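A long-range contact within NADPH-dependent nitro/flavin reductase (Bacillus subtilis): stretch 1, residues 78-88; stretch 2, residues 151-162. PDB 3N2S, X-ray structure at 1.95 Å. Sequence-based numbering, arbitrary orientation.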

ATOM      1  N   VAL A  78      -7.833  11.994  -2.812  1.00 11.86           N
ATOM      2  CA  VAL A  78      -6.910  11.514  -3.846  1.00 11.11           C
ATOM      3  C   VAL A  78      -5.563  11.273  -3.174  1.00 13.49           C
ATOM      4  O   VAL A  78      -4.966  12.215  -2.631  1.00 11.02           O
ATOM      5  N   PHE A  79      -5.089  10.010  -3.210  1.00 10.16           N
ATOM      6  CA  PHE A  79      -3.802   9.648  -2.621  1.00  9.92           C
ATOM      7  C   PHE A  79      -2.724   9.804  -3.651  1.00 13.98           C
ATOM      8  O   PHE A  79      -2.844   9.258  -4.751  1.00 12.50           O
ATOM      9  N   CYS A  80      -1.660  10.531  -3.286  1.00 10.73           N
ATOM     10  CA  CYS A  80      -0.526  10.774  -4.195  1.00 11.29           C
ATOM     11  C   CYS A  80       0.762  10.289  -3.614  1.00 12.77           C
ATOM     12  O   CYS A  80       1.007  10.524  -2.432  1.00 12.68           O
ATOM     13  N   ALA A  81       1.662   9.770  -4.485  1.00  9.17           N
ATOM     14  CA  ALA A  81       3.055   9.524  -4.128  1.00  9.43           C
ATOM     15  C   ALA A  81       3.612  10.950  -4.110  1.00 13.40           C
ATOM     16  O   ALA A  81       3.273  11.749  -4.997  1.00 13.70           O
ATOM     17  N   ASP A  82       4.359  11.323  -3.064  1.00 11.76           N
ATOM     18  CA  ASP A  82       4.871  12.692  -2.942  1.00 11.87           C
ATOM     19  C   ASP A  82       6.332  12.722  -2.524  1.00 14.96           C
ATOM     20  O   ASP A  82       6.653  12.405  -1.384  1.00 12.85           O
ATOM     21  N   LEU A  83       7.191  13.175  -3.436  1.00 13.44           N
ATOM     22  CA  LEU A  83       8.623  13.398  -3.174  1.00 12.56           C
ATOM     23  C   LEU A  83       8.962  14.885  -3.373  1.00 17.72           C
ATOM     24  O   LEU A  83      10.116  15.311  -3.219  1.00 16.83           O
ATOM     25  N   TYR A  84       7.931  15.680  -3.679  1.00 15.55           N
ATOM     26  CA  TYR A  84       8.050  17.138  -3.858  1.00 15.50           C
ATOM     27  C   TYR A  84       8.387  17.802  -2.516  1.00 17.73           C
ATOM     28  O   TYR A  84       9.215  18.716  -2.466  1.00 17.37           O
ATOM     29  N   ARG A  85       7.755  17.323  -1.425  1.00 15.04           N
ATOM     30  CA  ARG A  85       7.999  17.786  -0.053  1.00 14.98           C
ATOM     31  C   ARG A  85       9.506  17.695   0.257  1.00 18.43           C
ATOM     32  O   ARG A  85      10.095  18.659   0.753  1.00 18.72           O
ATOM     33  N   HIS A  86      10.120  16.565  -0.113  1.00 14.09           N
ATOM     34  CA  HIS A  86      11.535  16.232   0.085  1.00 14.30           C
ATOM     35  C   HIS A  86      12.421  17.097  -0.819  1.00 18.03           C
ATOM     36  O   HIS A  86      13.431  17.628  -0.354  1.00 16.32           O
ATOM     37  N   GLN A  87      12.006  17.294  -2.088  1.00 16.45           N
ATOM     38  CA  GLN A  87      12.713  18.188  -3.014  1.00 16.89           C
ATOM     39  C   GLN A  87      12.764  19.605  -2.424  1.00 19.64           C
ATOM     40  O   GLN A  87      13.838  20.194  -2.359  1.00 17.62           O
ATOM     41  N   GLN A  88      11.601  20.145  -1.995  1.00 17.63           N
ATOM     42  CA  GLN A  88      11.493  21.505  -1.437  1.00 17.77           C
ATOM     43  C   GLN A  88      12.180  21.691  -0.076  1.00 23.84           C
ATOM     44  O   GLN A  88      12.776  22.737   0.179  1.00 23.93           O
ATOM     45  N   THR A 151      -1.103  19.365  -9.331  1.00 19.25           N
ATOM     46  CA  THR A 151      -0.006  18.718  -8.612  1.00 18.17           C
ATOM     47  C   THR A 151       1.313  19.080  -9.271  1.00 20.02           C
ATOM     48  O   THR A 151       1.409  19.064 -10.494  1.00 18.51           O
ATOM     49  N   PRO A 152       2.344  19.409  -8.473  1.00 17.48           N
ATOM     50  CA  PRO A 152       3.635  19.795  -9.068  1.00 17.21           C
ATOM     51  C   PRO A 152       4.459  18.580  -9.490  1.00 21.60           C
ATOM     52  O   PRO A 152       3.992  17.432  -9.385  1.00 19.18           O
ATOM     53  N   ASP A 153       5.718  18.808  -9.912  1.00 18.84           N
ATOM     54  CA  ASP A 153       6.594  17.695 -10.272  1.00 19.17           C
ATOM     55  C   ASP A 153       6.910  16.913  -9.001  1.00 18.51           C
ATOM     56  O   ASP A 153       6.785  17.469  -7.911  1.00 17.31           O
ATOM     57  N   HIS A 154       7.239  15.613  -9.137  1.00 14.00           N
ATOM     58  CA  HIS A 154       7.519  14.715  -7.990  1.00 14.71           C
ATOM     59  C   HIS A 154       6.276  14.376  -7.165  1.00 15.18           C
ATOM     60  O   HIS A 154       6.388  13.920  -6.024  1.00 13.60           O
ATOM     61  N   VAL A 155       5.095  14.607  -7.754  1.00 11.10           N
ATOM     62  CA  VAL A 155       3.806  14.266  -7.139  1.00 11.44           C
ATOM     63  C   VAL A 155       3.046  13.420  -8.169  1.00 16.96           C
ATOM     64  O   VAL A 155       2.880  13.845  -9.317  1.00 14.71           O
ATOM     65  N   LEU A 156       2.657  12.193  -7.777  1.00 12.69           N
ATOM     66  CA  LEU A 156       1.945  11.307  -8.681  1.00 11.86           C
ATOM     67  C   LEU A 156       0.614  10.846  -8.075  1.00 14.42           C
ATOM     68  O   LEU A 156       0.630  10.024  -7.150  1.00 12.15           O
ATOM     69  N   PRO A 157      -0.546  11.288  -8.615  1.00 11.77           N
ATOM     70  CA  PRO A 157      -1.833  10.747  -8.111  1.00 10.69           C
ATOM     71  C   PRO A 157      -1.880   9.238  -8.428  1.00 12.27           C
ATOM     72  O   PRO A 157      -1.464   8.819  -9.498  1.00 12.32           O
ATOM     73  N   LEU A 158      -2.268   8.421  -7.444  1.00  8.05           N
ATOM     74  CA  LEU A 158      -2.269   6.962  -7.583  1.00  8.25           C
ATOM     75  C   LEU A 158      -3.679   6.419  -7.701  1.00 12.84           C
ATOM     76  O   LEU A 158      -3.940   5.548  -8.530  1.00 12.67           O
ATOM     77  N   PHE A 159      -4.570   6.882  -6.817  1.00 11.01           N
ATOM     78  CA  PHE A 159      -5.977   6.443  -6.785  1.00 10.36           C
ATOM     79  C   PHE A 159      -6.753   7.401  -5.910  1.00 15.37           C
ATOM     80  O   PHE A 159      -6.172   8.067  -5.050  1.00 13.33           O
ATOM     81  N   GLY A 160      -8.056   7.437  -6.137  1.00 11.59           N
ATOM     82  CA  GLY A 160      -8.969   8.162  -5.279  1.00 12.30           C
ATOM     83  C   GLY A 160      -9.532   7.194  -4.250  1.00 14.71           C
ATOM     84  O   GLY A 160      -9.359   5.959  -4.356  1.00 11.91           O
ATOM     85  N   LEU A 161     -10.186   7.744  -3.236  1.00 11.25           N
ATOM     86  CA  LEU A 161     -10.892   6.979  -2.219  1.00 10.68           C
ATOM     87  C   LEU A 161     -12.186   7.717  -1.950  1.00 16.76           C
ATOM     88  O   LEU A 161     -12.156   8.828  -1.421  1.00 15.94           O
ATOM     89  N   ALA A 162     -13.307   7.144  -2.412  1.00 13.77           N
ATOM     90  CA  ALA A 162     -14.641   7.678  -2.202  1.00 13.31           C
ATOM     91  C   ALA A 162     -15.072   7.184  -0.825  1.00 15.34           C
ATOM     92  O   ALA A 162     -14.904   6.010  -0.514  1.00 14.13           O
TER

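Strands 78-82 and 155-162 run antiparallel, and their backbone ladder decides where the side chains go. Phe 79 N donates to Phe 159 O and Leu 158 N to Phe 79 O, both at 2.9 Å; Ala 81 N and Leu 156 O, and Leu 156 N and Ala 81 O, are paired at the same distance. Alternation along the strand places Val 78, Cys 80 and Asp 82 on one face with Pro 157 and Val 155, and Phe 79 and Ala 81 on the other with Leu 156 and Phe 159. Between Phe 79 and Cys 80 a bulge shifts the register by one, and Leu 158, at the extra position, points sideways.

On the Phe 79 face, the two phenylalanines adopt different rotamers. Phe 79 is m, while Phe 159 is p, which brings its ring nearer the partner strand until CE1 lies 3.5 Å from Phe 79 CB. The ring planes are nearly parallel, at 23°, but slid apart with centroids 5.6 Å from each other, so they barely overlap. The Phe 79 ring also reaches Leu 161, with Phe 79 CE2 4.1 Å from Leu 161 CB. Ala 81 is small enough to sit close to two leucines: its CB is 4.2 Å from Leu 156 CB and 4.1 Å from Leu 158 CD2. Leu 156, t at chi1 and p at chi2, leads its end away from this contact, whereas Leu 158 is m, t.

The other face is lined by compact residues. Val 78, in the t rotamer, sets CG1 4.0 Å from Pro 157 CB. Cys 80, an m rotamer, holds SG 4.2 Å from Pro 157 CB, while its CB lies 3.8 Å from Val 155 CG1. Proline suits position 157 because this non-hydrogen-bonded site asks for no amide hydrogen from it across the pair.

Where the strand gives way to helix, Asp 82 takes the t rotamer and caps the helix: OD1 accepts from Arg 85 N at 3.1 Å and, weakly, from Tyr 84 N at 2.9 Å. Tyr 84, also t, lays its ring against the turn of residues 152-155. Pro 152 CG stands over one face, 3.5 Å from the ring centroid, a CH-pi contact suited to a rigid aliphatic ring, and Tyr 84 CB meets Val 155 CG2 at 3.5 Å. His 154, m, points toward the first stretch; Gln 87 OE1 approaches its ring edge, 3.5 Å from His 154 CD2.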

ATOM      1  CB  VAL A  78      -6.801  12.393  -5.130  1.00 13.81           C
ATOM      2  CG1 VAL A  78      -5.770  11.807  -6.107  1.00 11.95           C
ATOM      3  CG2 VAL A  78      -8.165  12.534  -5.808  1.00 13.67           C
ATOM      4  CB  PHE A  79      -3.816   8.214  -2.027  1.00 11.18           C
ATOM      5  CG  PHE A  79      -4.507   8.187  -0.688  1.00 12.56           C
ATOM      6  CD1 PHE A  79      -3.770   8.194   0.492  1.00 13.88           C
ATOM      7  CD2 PHE A  79      -5.899   8.215  -0.603  1.00 13.97           C
ATOM      8  CE1 PHE A  79      -4.412   8.218   1.736  1.00 13.54           C
ATOM      9  CE2 PHE A  79      -6.541   8.215   0.640  1.00 15.60           C
ATOM     10  CZ  PHE A  79      -5.790   8.224   1.803  1.00 12.94           C
ATOM     11  CB  CYS A  80      -0.386  12.263  -4.518  1.00 12.27           C
ATOM     12  SG  CYS A  80      -1.886  13.060  -5.119  1.00 16.25           S
ATOM     13  CB  ALA A  81       3.741   8.681  -5.203  1.00  9.65           C
ATOM     14  CB  ASP A  82       4.004  13.527  -1.952  1.00 12.74           C
ATOM     15  CG  ASP A  82       4.311  15.024  -1.858  1.00 17.07           C
ATOM     16  OD1 ASP A  82       5.460  15.417  -2.130  1.00 14.34           O
ATOM     17  OD2 ASP A  82       3.430  15.784  -1.407  1.00 17.13           O
ATOM     18  CB  LEU A  83       9.487  12.466  -4.018  1.00 12.02           C
ATOM     19  CG  LEU A  83       9.374  10.965  -3.639  1.00 16.18           C
ATOM     20  CD1 LEU A  83      10.070  10.076  -4.622  1.00 16.94           C
ATOM     21  CD2 LEU A  83       9.873  10.702  -2.219  1.00 18.65           C
ATOM     22  CB  TYR A  84       6.763  17.696  -4.449  1.00 17.05           C
ATOM     23  CG  TYR A  84       6.694  19.208  -4.526  1.00 18.31           C
ATOM     24  CD1 TYR A  84       7.228  19.895  -5.612  1.00 20.74           C
ATOM     25  CD2 TYR A  84       6.031  19.946  -3.550  1.00 18.81           C
ATOM     26  CE1 TYR A  84       7.120  21.283  -5.717  1.00 21.34           C
ATOM     27  CE2 TYR A  84       5.916  21.337  -3.644  1.00 19.31           C
ATOM     28  CZ  TYR A  84       6.451  21.999  -4.737  1.00 28.55           C
ATOM     29  OH  TYR A  84       6.362  23.370  -4.821  1.00 29.60           O
ATOM     30  CB  ARG A  85       7.204  16.893   0.922  1.00 16.60           C
ATOM     31  CG  ARG A  85       7.379  17.219   2.422  1.00 19.98           C
ATOM     32  CD  ARG A  85       6.526  16.335   3.329  1.00 14.97           C
ATOM     33  NE  ARG A  85       5.097  16.487   3.020  1.00 15.33           N
ATOM     34  CZ  ARG A  85       4.324  15.517   2.535  1.00 25.08           C
ATOM     35  NH1 ARG A  85       4.814  14.293   2.357  1.00 10.51           N
ATOM     36  NH2 ARG A  85       3.057  15.760   2.231  1.00 14.76           N
ATOM     37  CB  HIS A  86      11.742  14.707  -0.092  1.00 15.05           C
ATOM     38  CG  HIS A  86      10.697  13.922   0.653  1.00 18.29           C
ATOM     39  ND1 HIS A  86       9.403  13.768   0.152  1.00 20.63           N
ATOM     40  CD2 HIS A  86      10.745  13.380   1.888  1.00 20.13           C
ATOM     41  CE1 HIS A  86       8.726  13.115   1.086  1.00 19.89           C
ATOM     42  NE2 HIS A  86       9.499  12.849   2.142  1.00 20.26           N
ATOM     43  CB  GLN A  87      12.000  18.238  -4.377  1.00 18.01           C
ATOM     44  CG  GLN A  87      12.783  19.038  -5.425  1.00 28.12           C
ATOM     45  CD  GLN A  87      11.963  19.471  -6.611  1.00 45.41           C
ATOM     46  OE1 GLN A  87      10.730  19.618  -6.556  1.00 36.22           O
ATOM     47  NE2 GLN A  87      12.651  19.726  -7.712  1.00 37.05           N
ATOM     48  CB  GLN A  88      10.037  21.958  -1.376  1.00 18.78           C
ATOM     49  CG  GLN A  88       9.375  22.205  -2.744  1.00 29.31           C
ATOM     50  CD  GLN A  88       9.973  23.281  -3.639  1.00 56.19           C
ATOM     51  OE1 GLN A  88       9.834  23.216  -4.870  1.00 52.60           O
ATOM     52  NE2 GLN A  88      10.571  24.326  -3.065  1.00 55.72           N
ATOM     53  CB  THR A 151      -0.212  17.208  -8.458  1.00 18.68           C
ATOM     54  OG1 THR A 151      -0.424  16.623  -9.741  1.00 18.02           O
ATOM     55  CG2 THR A 151      -1.329  16.855  -7.482  1.00 15.96           C
ATOM     56  CB  PRO A 152       4.295  20.583  -7.933  1.00 18.70           C
ATOM     57  CG  PRO A 152       3.780  19.887  -6.663  1.00 22.21           C
ATOM     58  CD  PRO A 152       2.372  19.456  -6.995  1.00 17.49           C
ATOM     59  CB  ASP A 153       7.883  18.179 -10.941  1.00 22.54           C
ATOM     60  CG  ASP A 153       8.185  17.373 -12.178  1.00 40.57           C
ATOM     61  OD1 ASP A 153       9.016  16.446 -12.093  1.00 43.48           O
ATOM     62  OD2 ASP A 153       7.527  17.617 -13.222  1.00 45.12           O
ATOM     63  CB  HIS A 154       8.687  15.209  -7.110  1.00 15.60           C
ATOM     64  CG  HIS A 154       9.941  15.407  -7.894  1.00 19.32           C
ATOM     65  ND1 HIS A 154      10.620  14.336  -8.439  1.00 21.53           N
ATOM     66  CD2 HIS A 154      10.555  16.552  -8.252  1.00 21.06           C
ATOM     67  CE1 HIS A 154      11.644  14.862  -9.092  1.00 21.32           C
ATOM     68  NE2 HIS A 154      11.641  16.192  -9.013  1.00 21.33           N
ATOM     69  CB  VAL A 155       2.986  15.478  -6.609  1.00 14.16           C
ATOM     70  CG1 VAL A 155       1.625  15.031  -6.070  1.00 14.14           C
ATOM     71  CG2 VAL A 155       3.741  16.226  -5.521  1.00 13.08           C
ATOM     72  CB  LEU A 156       2.825  10.075  -9.044  1.00 11.21           C
ATOM     73  CG  LEU A 156       2.290   9.156 -10.169  1.00 15.97           C
ATOM     74  CD1 LEU A 156       2.406   9.846 -11.560  1.00 15.22           C
ATOM     75  CD2 LEU A 156       3.066   7.853 -10.215  1.00 16.66           C
ATOM     76  CB  PRO A 157      -2.890  11.540  -8.893  1.00 12.76           C
ATOM     77  CG  PRO A 157      -2.143  12.784  -9.424  1.00 17.71           C
ATOM     78  CD  PRO A 157      -0.765  12.242  -9.726  1.00 13.85           C
ATOM     79  CB  LEU A 158      -1.571   6.310  -6.357  1.00  7.59           C
ATOM     80  CG  LEU A 158      -0.178   6.844  -5.986  1.00 11.35           C
ATOM     81  CD1 LEU A 158       0.350   6.142  -4.748  1.00  8.82           C
ATOM     82  CD2 LEU A 158       0.811   6.648  -7.155  1.00 13.07           C
ATOM     83  CB  PHE A 159      -6.123   5.007  -6.210  1.00 11.29           C
ATOM     84  CG  PHE A 159      -5.356   4.790  -4.918  1.00 11.97           C
ATOM     85  CD1 PHE A 159      -5.907   5.152  -3.694  1.00 11.87           C
ATOM     86  CD2 PHE A 159      -4.074   4.235  -4.930  1.00 13.18           C
ATOM     87  CE1 PHE A 159      -5.183   4.998  -2.522  1.00 12.80           C
ATOM     88  CE2 PHE A 159      -3.350   4.074  -3.744  1.00 16.04           C
ATOM     89  CZ  PHE A 159      -3.906   4.459  -2.550  1.00 13.38           C
ATOM     90  CB  LEU A 161     -10.068   6.804  -0.918  1.00 10.93           C
ATOM     91  CG  LEU A 161     -10.666   5.824   0.108  1.00 14.12           C
ATOM     92  CD1 LEU A 161     -10.598   4.351  -0.423  1.00 14.11           C
ATOM     93  CD2 LEU A 161      -9.964   5.957   1.476  1.00 17.29           C
ATOM     94  CB  ALA A 162     -15.593   7.166  -3.277  1.00 14.95           C
TER